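Restriction endonuclease R.BpuJI (Bacillus pumilus, PDB 2VLA) recognises its cognate DNA through the N-terminal domain described here, part of a longer enzyme that is probably a DNA-cleaving restriction endonuclease. Local coordinates at residues A[158-162]-A[163-167]; A[178-181]-A[182-186]; A[30-33]-A[34-38]. One frame throughout, in Å; residues are numbered along the deposited sequence.

Contact 1 (A[158-162]-A[163-167]); sequences DDIAY and YVLNS
I160 O is shared by two backbone donors: L165 N at 2.8 Å, nearly in line with the carbonyl (C=O...N 167°), and V164 N in a weak, bent bond of 3.2 Å. The stronger one comes from the fifth residue on, widening the turn. One residue earlier, D159 O still accepts the regular i to i+4 bond from Y163 N at 2.9 Å; one residue later, N166 N reaches back five places to A161 O, weakly. The two tyrosines form a T-shaped pair. With CG of Y162 anti to its own N (chi1 -178°) and CG of Y163 anti to its carbonyl carbon, CD2 of Y162 comes down over the centre of the Y163 ring, 3.7 Å above its plane; the ring planes stand at 82°. D159 runs alongside Y163, OD1 to CE2 3.9 Å, while its OD2 forms a salt bridge to R188. Y163 OH is hydrogen-bonded to D187, so both neighbouring side chains reach helix 177-189. N166 leaves helical geometry, its ND2 hydrogen-bonded to Q8 OE1, and S167 OG caps V170 N. A pi-type turn closing helix 157-165, followed one residue on by the N-cap S167 of helix 168-171, describes the arrangement.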
loop_
_atom_site.group_PDB
_atom_site.type_symbol
_atom_site.label_atom_id
_atom_site.label_comp_id
_atom_site.label_asym_id
_atom_site.label_seq_id
_atom_site.Cartn_x
_atom_site.Cartn_y
_atom_site.Cartn_z
ATOM N N ASP A 158 6.917 5.207 -14.900
ATOM C CA ASP A 158 7.732 4.073 -15.334
ATOM C C ASP A 158 9.092 4.052 -14.622
ATOM O O ASP A 158 9.607 2.979 -14.312
ATOM C CB ASP A 158 7.920 4.092 -16.888
ATOM C CG ASP A 158 6.630 3.738 -17.659
ATOM O OD1 ASP A 158 5.860 2.874 -17.177
ATOM O OD2 ASP A 158 6.423 4.303 -18.770
ATOM N N ASP A 159 9.660 5.220 -14.392
ATOM C CA ASP A 159 10.916 5.318 -13.625
ATOM C C ASP A 159 10.707 4.765 -12.221
ATOM O O ASP A 159 11.501 3.953 -11.742
ATOM C CB ASP A 159 11.361 6.765 -13.507
ATOM C CG ASP A 159 11.856 7.352 -14.815
ATOM O OD1 ASP A 159 12.400 6.594 -15.656
ATOM O OD2 ASP A 159 11.780 8.611 -14.959
ATOM N N ILE A 160 9.631 5.184 -11.572
ATOM C CA ILE A 160 9.362 4.731 -10.217
ATOM C C ILE A 160 9.042 3.227 -10.196
ATOM O O ILE A 160 9.407 2.513 -9.257
ATOM C CB ILE A 160 8.229 5.534 -9.576
ATOM C CG1 ILE A 160 8.612 7.018 -9.491
ATOM C CG2 ILE A 160 7.905 4.998 -8.196
ATOM C CD1 ILE A 160 7.438 7.933 -9.117
ATOM N N ALA A 161 8.415 2.734 -11.259
ATOM C CA ALA A 161 8.135 1.324 -11.378
ATOM C C ALA A 161 9.410 0.496 -11.470
ATOM O O ALA A 161 9.582 -0.451 -10.722
ATOM C CB ALA A 161 7.227 1.055 -12.617
ATOM N N TYR A 162 10.270 0.818 -12.431
ATOM C CA TYR A 162 11.416 -0.040 -12.742
ATOM C C TYR A 162 12.505 0.114 -11.711
ATOM O O TYR A 162 13.105 -0.868 -11.286
ATOM C CB TYR A 162 11.982 0.313 -14.118
ATOM C CG TYR A 162 13.144 -0.561 -14.538
ATOM C CD1 TYR A 162 12.929 -1.817 -15.080
ATOM C CD2 TYR A 162 14.460 -0.153 -14.317
ATOM C CE1 TYR A 162 13.988 -2.638 -15.419
ATOM C CE2 TYR A 162 15.535 -0.966 -14.658
ATOM C CZ TYR A 162 15.293 -2.207 -15.211
ATOM O OH TYR A 162 16.358 -3.016 -15.566
ATOM N N TYR A 163 12.788 1.354 -11.356
ATOM C CA TYR A 163 13.962 1.629 -10.519
ATOM C C TYR A 163 13.682 1.504 -9.025
ATOM O O TYR A 163 14.624 1.338 -8.230
ATOM C CB TYR A 163 14.545 3.002 -10.832
ATOM C CG TYR A 163 15.139 3.139 -12.219
ATOM C CD1 TYR A 163 16.433 2.730 -12.485
ATOM C CD2 TYR A 163 14.403 3.696 -13.261
ATOM C CE1 TYR A 163 16.992 2.868 -13.744
ATOM C CE2 TYR A 163 14.947 3.827 -14.525
ATOM C CZ TYR A 163 16.248 3.435 -14.752
ATOM O OH TYR A 163 16.771 3.584 -16.019
ATOM N N VAL A 164 12.418 1.580 -8.623
ATOM C CA VAL A 164 12.042 1.576 -7.203
ATOM C C VAL A 164 11.094 0.431 -6.849
ATOM O O VAL A 164 11.514 -0.545 -6.221
ATOM C CB VAL A 164 11.442 2.926 -6.780
ATOM C CG1 VAL A 164 11.005 2.912 -5.315
ATOM C CG2 VAL A 164 12.412 4.051 -7.075
ATOM N N LEU A 165 9.841 0.459 -7.360
ATOM C CA LEU A 165 8.822 -0.427 -6.803
ATOM C C LEU A 165 8.862 -1.860 -7.341
ATOM O O LEU A 165 8.220 -2.748 -6.774
ATOM C CB LEU A 165 7.431 0.161 -6.949
ATOM C CG LEU A 165 7.104 1.279 -5.957
ATOM C CD1 LEU A 165 5.747 1.876 -6.306
ATOM C CD2 LEU A 165 7.102 0.788 -4.490
ATOM N N ASN A 166 9.640 -2.089 -8.407
ATOM C CA ASN A 166 9.889 -3.431 -8.916
ATOM C C ASN A 166 11.375 -3.824 -8.859
ATOM O O ASN A 166 11.759 -4.820 -9.418
ATOM C CB ASN A 166 9.426 -3.541 -10.367
ATOM C CG ASN A 166 8.828 -4.928 -10.711
ATOM O OD1 ASN A 166 7.769 -5.299 -10.209
ATOM N ND2 ASN A 166 9.514 -5.676 -11.579
ATOM N N SER A 167 12.197 -3.007 -8.198
ATOM C CA SER A 167 13.630 -3.298 -8.050
ATOM C C SER A 167 13.871 -4.147 -6.800
ATOM O O SER A 167 13.590 -3.713 -5.691
ATOM C CB SER A 167 14.440 -1.999 -7.947
ATOM O OG SER A 167 15.761 -2.229 -7.371
#

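Contact 2 (A[178-181]-A[182-186]); sequences IEVI and EKIIE
E182 lies back along its own helix over I178. Its CB is 3.4 Å from I178 O, and CG, turned anti to the E182 carbonyl carbon (chi1 -72°), comes closer still, 3.2 Å from the same oxygen. From there the chain is extended: CD lies near I178 CG1, OE1 stays 3.8 Å from I178 O, and OE2 reaches 3.6 Å from I178 CG1; OE2 also grazes I178 CD1. The two side chains cross at a slant, so the carboxylate lies against the aliphatic flank of the isoleucine. Beneath them E182 N donates to I178 O at 2.9 Å, the donor tilted 25° from the carbonyl plane.

Two i, i+4 apolar pairs follow, V180-I184 buried and I181-I185 running out to a partly exposed I185. V180 and I184 run side by side, CG1 of V180 to CD1 of I184 at 4.0 Å. I181 and I185 are slanted against each other, and CG2 of I181 touches CD1 of I185 at 3.9 Å. I184 N bonds to V180 O at 3.0 Å, and I185 N to I181 O likewise. I181 packs on T147 and A148 of helix 137-150.

K183 bends at chi2 (58°), and NZ forms a salt bridge with D187 as well as a long one with E186 OE2. E179 turns its carboxylate back to K176 N and also to the N of M1. Apolar residues against neighbouring helices and charged ones along the outer side make 177-189 an amphipathic alpha-helix of the recognition domain.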
loop_
_atom_site.group_PDB
_atom_site.type_symbol
_atom_site.label_atom_id
_atom_site.label_comp_id
_atom_site.label_asym_id
_atom_site.label_seq_id
_atom_site.Cartn_x
_atom_site.Cartn_y
_atom_site.Cartn_z
ATOM N N ILE A 178 19.703 8.452 -3.442
ATOM C CA ILE A 178 20.631 9.127 -4.343
ATOM C C ILE A 178 21.252 8.159 -5.361
ATOM O O ILE A 178 21.550 8.547 -6.493
ATOM C CB ILE A 178 21.783 9.875 -3.579
ATOM C CG1 ILE A 178 22.606 10.684 -4.593
ATOM C CG2 ILE A 178 22.681 8.891 -2.753
ATOM C CD1 ILE A 178 21.829 11.835 -5.262
ATOM N N GLU A 179 21.467 6.906 -4.960
ATOM C CA GLU A 179 21.931 5.892 -5.920
ATOM C C GLU A 179 20.946 5.675 -7.063
ATOM O O GLU A 179 21.353 5.433 -8.196
ATOM C CB GLU A 179 22.167 4.575 -5.235
ATOM C CG GLU A 179 23.299 4.568 -4.290
ATOM C CD GLU A 179 23.436 3.225 -3.598
ATOM O OE1 GLU A 179 23.949 2.266 -4.247
ATOM O OE2 GLU A 179 22.971 3.103 -2.451
ATOM N N VAL A 180 19.647 5.689 -6.750
ATOM C CA VAL A 180 18.616 5.518 -7.752
ATOM C C VAL A 180 18.663 6.694 -8.717
ATOM O O VAL A 180 18.671 6.518 -9.932
ATOM C CB VAL A 180 17.225 5.421 -7.094
ATOM C CG1 VAL A 180 16.134 5.401 -8.166
ATOM C CG2 VAL A 180 17.137 4.169 -6.228
ATOM N N ILE A 181 18.720 7.902 -8.165
ATOM C CA ILE A 181 18.734 9.096 -8.972
ATOM C C ILE A 181 19.973 9.148 -9.870
ATOM O O ILE A 181 19.884 9.446 -11.054
ATOM C CB ILE A 181 18.652 10.337 -8.079
ATOM C CG1 ILE A 181 17.243 10.413 -7.398
ATOM C CG2 ILE A 181 18.993 11.609 -8.874
ATOM C CD1 ILE A 181 16.066 10.171 -8.329
ATOM N N GLU A 182 21.126 8.831 -9.323
ATOM C CA GLU A 182 22.349 8.843 -10.124
ATOM C C GLU A 182 22.284 7.826 -11.280
ATOM O O GLU A 182 22.698 8.117 -12.409
ATOM C CB GLU A 182 23.579 8.594 -9.235
ATOM C CG GLU A 182 23.912 9.800 -8.337
ATOM C CD GLU A 182 24.982 9.515 -7.264
ATOM O OE1 GLU A 182 25.273 8.335 -6.979
ATOM O OE2 GLU A 182 25.507 10.492 -6.687
ATOM N N LYS A 183 21.687 6.667 -11.018
ATOM C CA LYS A 183 21.536 5.644 -12.047
ATOM C C LYS A 183 20.563 6.097 -13.155
ATOM O O LYS A 183 20.814 5.880 -14.355
ATOM C CB LYS A 183 21.058 4.335 -11.405
ATOM C CG LYS A 183 20.731 3.228 -12.379
ATOM C CD LYS A 183 21.904 2.853 -13.258
ATOM C CE LYS A 183 21.570 1.672 -14.129
ATOM N NZ LYS A 183 22.543 1.489 -15.237
ATOM N N ILE A 184 19.465 6.737 -12.766
ATOM C CA ILE A 184 18.507 7.243 -13.751
ATOM C C ILE A 184 19.179 8.293 -14.629
ATOM O O ILE A 184 19.048 8.268 -15.832
ATOM C CB ILE A 184 17.227 7.809 -13.077
ATOM C CG1 ILE A 184 16.434 6.652 -12.442
ATOM C CG2 ILE A 184 16.350 8.581 -14.105
ATOM C CD1 ILE A 184 15.218 7.074 -11.625
ATOM N N ILE A 185 19.968 9.166 -14.022
ATOM C CA ILE A 185 20.650 10.200 -14.778
ATOM C C ILE A 185 21.664 9.574 -15.770
ATOM O O ILE A 185 21.745 9.990 -16.925
ATOM C CB ILE A 185 21.365 11.192 -13.843
ATOM C CG1 ILE A 185 20.322 12.071 -13.113
ATOM C CG2 ILE A 185 22.364 12.056 -14.638
ATOM C CD1 ILE A 185 20.913 12.949 -11.990
ATOM N N GLU A 186 22.394 8.555 -15.333
ATOM C CA GLU A 186 23.343 7.881 -16.227
ATOM C C GLU A 186 22.614 7.180 -17.368
ATOM O O GLU A 186 23.011 7.292 -18.534
ATOM C CB GLU A 186 24.195 6.872 -15.464
ATOM C CG GLU A 186 25.220 6.161 -16.343
ATOM C CD GLU A 186 25.892 4.996 -15.645
ATOM O OE1 GLU A 186 26.828 5.234 -14.848
ATOM O OE2 GLU A 186 25.501 3.838 -15.909
#

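Contact 3 (A[30-33]-A[34-38]); sequences ANII and DDICP
The last turn of helix 22-36 supplies this contact, before the chain enters the short strand 39-40 through a cis peptide bond at P38. Four i to i+4 backbone bonds run through it, beginning with D34 N to A30 O at 2.9 Å and ending with C37 N to I33 O at 3.0 Å, C37 being the first residue to leave helical geometry. I36 sets CG1 between its N and carbonyl carbon (chi1 71°), a cramped placing that lays CG1 3.2 Å from I32 O. Its CD1 then runs beside I32, 4.0 Å from CG2, and both residues lean on helix 41-56, I36 on F44 and I32 on F48. An alanine here would remove CG1, CG2 and CD1 and would probably open a gap beside I32 CG2 and take away part of the packing on F44. C37 turns SG back over the helix end, 3.4 Å from I33 O and 4.0 Å from I33 CG2, where I33 and C37 both meet P89 of strand 86-89. D35 folds its carboxylate toward N31, CG 3.0 Å from N31 O, and OD2 forms a salt bridge to R51, which probably eases the approach of this charge to a carbonyl oxygen. A water bridges N31 and D34, three residues apart, whose side chains also touch I97 of helix 91-99; it is hydrogen-bonded to N31 OD1 at 2.8 Å and to D34 OD2.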
loop_
_atom_site.group_PDB
_atom_site.type_symbol
_atom_site.label_atom_id
_atom_site.label_comp_id
_atom_site.label_asym_id
_atom_site.label_seq_id
_atom_site.Cartn_x
_atom_site.Cartn_y
_atom_site.Cartn_z
ATOM N N ALA A 30 -17.024 2.994 6.364
ATOM C CA ALA A 30 -16.792 3.457 7.725
ATOM C C ALA A 30 -18.081 3.437 8.540
ATOM O O ALA A 30 -18.085 3.036 9.705
ATOM C CB ALA A 30 -16.204 4.849 7.705
ATOM N N ASN A 31 -19.164 3.901 7.942
ATOM C CA ASN A 31 -20.436 4.002 8.654
ATOM C C ASN A 31 -21.037 2.649 8.892
ATOM O O ASN A 31 -21.619 2.404 9.939
ATOM C CB ASN A 31 -21.406 4.916 7.913
ATOM C CG ASN A 31 -21.120 6.382 8.172
ATOM O OD1 ASN A 31 -20.750 6.763 9.292
ATOM N ND2 ASN A 31 -21.260 7.198 7.161
ATOM N N ILE A 32 -20.905 1.758 7.913
ATOM C CA ILE A 32 -21.358 0.391 8.099
ATOM C C ILE A 32 -20.620 -0.233 9.289
ATOM O O ILE A 32 -21.236 -0.788 10.200
ATOM C CB ILE A 32 -21.136 -0.457 6.848
ATOM C CG1 ILE A 32 -22.067 0.025 5.721
ATOM C CG2 ILE A 32 -21.364 -1.952 7.178
ATOM C CD1 ILE A 32 -21.746 -0.556 4.333
ATOM N N ILE A 33 -19.304 -0.146 9.275
ATOM C CA ILE A 33 -18.499 -0.739 10.337
ATOM C C ILE A 33 -18.811 -0.115 11.707
ATOM O O ILE A 33 -19.032 -0.824 12.687
ATOM C CB ILE A 33 -17.006 -0.623 10.007
ATOM C CG1 ILE A 33 -16.665 -1.550 8.843
ATOM C CG2 ILE A 33 -16.146 -0.971 11.219
ATOM C CD1 ILE A 33 -15.328 -1.238 8.180
ATOM N N ASP A 34 -18.887 1.205 11.753
ATOM C CA ASP A 34 -19.146 1.899 13.011
ATOM C C ASP A 34 -20.525 1.502 13.581
ATOM O O ASP A 34 -20.689 1.342 14.796
ATOM C CB ASP A 34 -19.080 3.403 12.778
ATOM C CG ASP A 34 -19.250 4.186 14.022
ATOM O OD1 ASP A 34 -18.488 3.948 14.978
ATOM O OD2 ASP A 34 -20.099 5.088 14.027
ATOM N N ASP A 35 -21.506 1.334 12.689
ATOM C CA ASP A 35 -22.870 1.012 13.100
ATOM C C ASP A 35 -22.993 -0.411 13.638
ATOM O O ASP A 35 -23.634 -0.637 14.678
ATOM C CB ASP A 35 -23.823 1.172 11.932
ATOM C CG ASP A 35 -24.136 2.623 11.620
ATOM O OD1 ASP A 35 -23.754 3.514 12.423
ATOM O OD2 ASP A 35 -24.784 2.870 10.571
ATOM N N ILE A 36 -22.437 -1.384 12.910
ATOM C CA ILE A 36 -22.718 -2.782 13.204
ATOM C C ILE A 36 -21.717 -3.404 14.181
ATOM O O ILE A 36 -22.009 -4.420 14.801
ATOM C CB ILE A 36 -22.838 -3.656 11.901
ATOM C CG1 ILE A 36 -21.477 -3.850 11.224
ATOM C CG2 ILE A 36 -23.834 -3.025 10.928
ATOM C CD1 ILE A 36 -21.527 -4.770 9.971
ATOM N N CYS A 37 -20.566 -2.766 14.355
ATOM C CA CYS A 37 -19.549 -3.268 15.304
ATOM C C CYS A 37 -19.611 -2.512 16.633
ATOM O O CYS A 37 -20.099 -1.387 16.677
ATOM C CB CYS A 37 -18.151 -3.140 14.702
ATOM S SG CYS A 37 -17.943 -4.020 13.164
ATOM N N PRO A 38 -19.120 -3.145 17.731
ATOM C CA PRO A 38 -18.643 -4.528 17.748
ATOM C C PRO A 38 -19.766 -5.542 17.563
ATOM O O PRO A 38 -20.889 -5.319 18.018
ATOM C CB PRO A 38 -18.018 -4.672 19.153
ATOM C CG PRO A 38 -18.675 -3.646 19.963
ATOM C CD PRO A 38 -18.983 -2.503 19.050
HETATM O O HOH W 1 -21.701 5.894 11.730
#

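How the contacts relate
Along the chain come contact 3, from the end of helix 22-36 to P38, then contact 1, most of helix 157-165 and two residues beyond, then contact 2, within 177-189. The last two are neighbours, their centres 12 Å apart. There Y163 of contact 1 packs on V180, K183 and I184 of contact 2, with CD2 of Y163 3.7 Å from CG1 of I184, and V164 touches V180. Contact 3 lies across the chain's centre from both, about 38 Å from contact 1 and 47 Å from contact 2, centre to centre, beside a small antiparallel sheet. Thus helices 157-165 and 177-189 form one packed unit at one end of this largely helical recognition domain, and helix 22-36 belongs to the other.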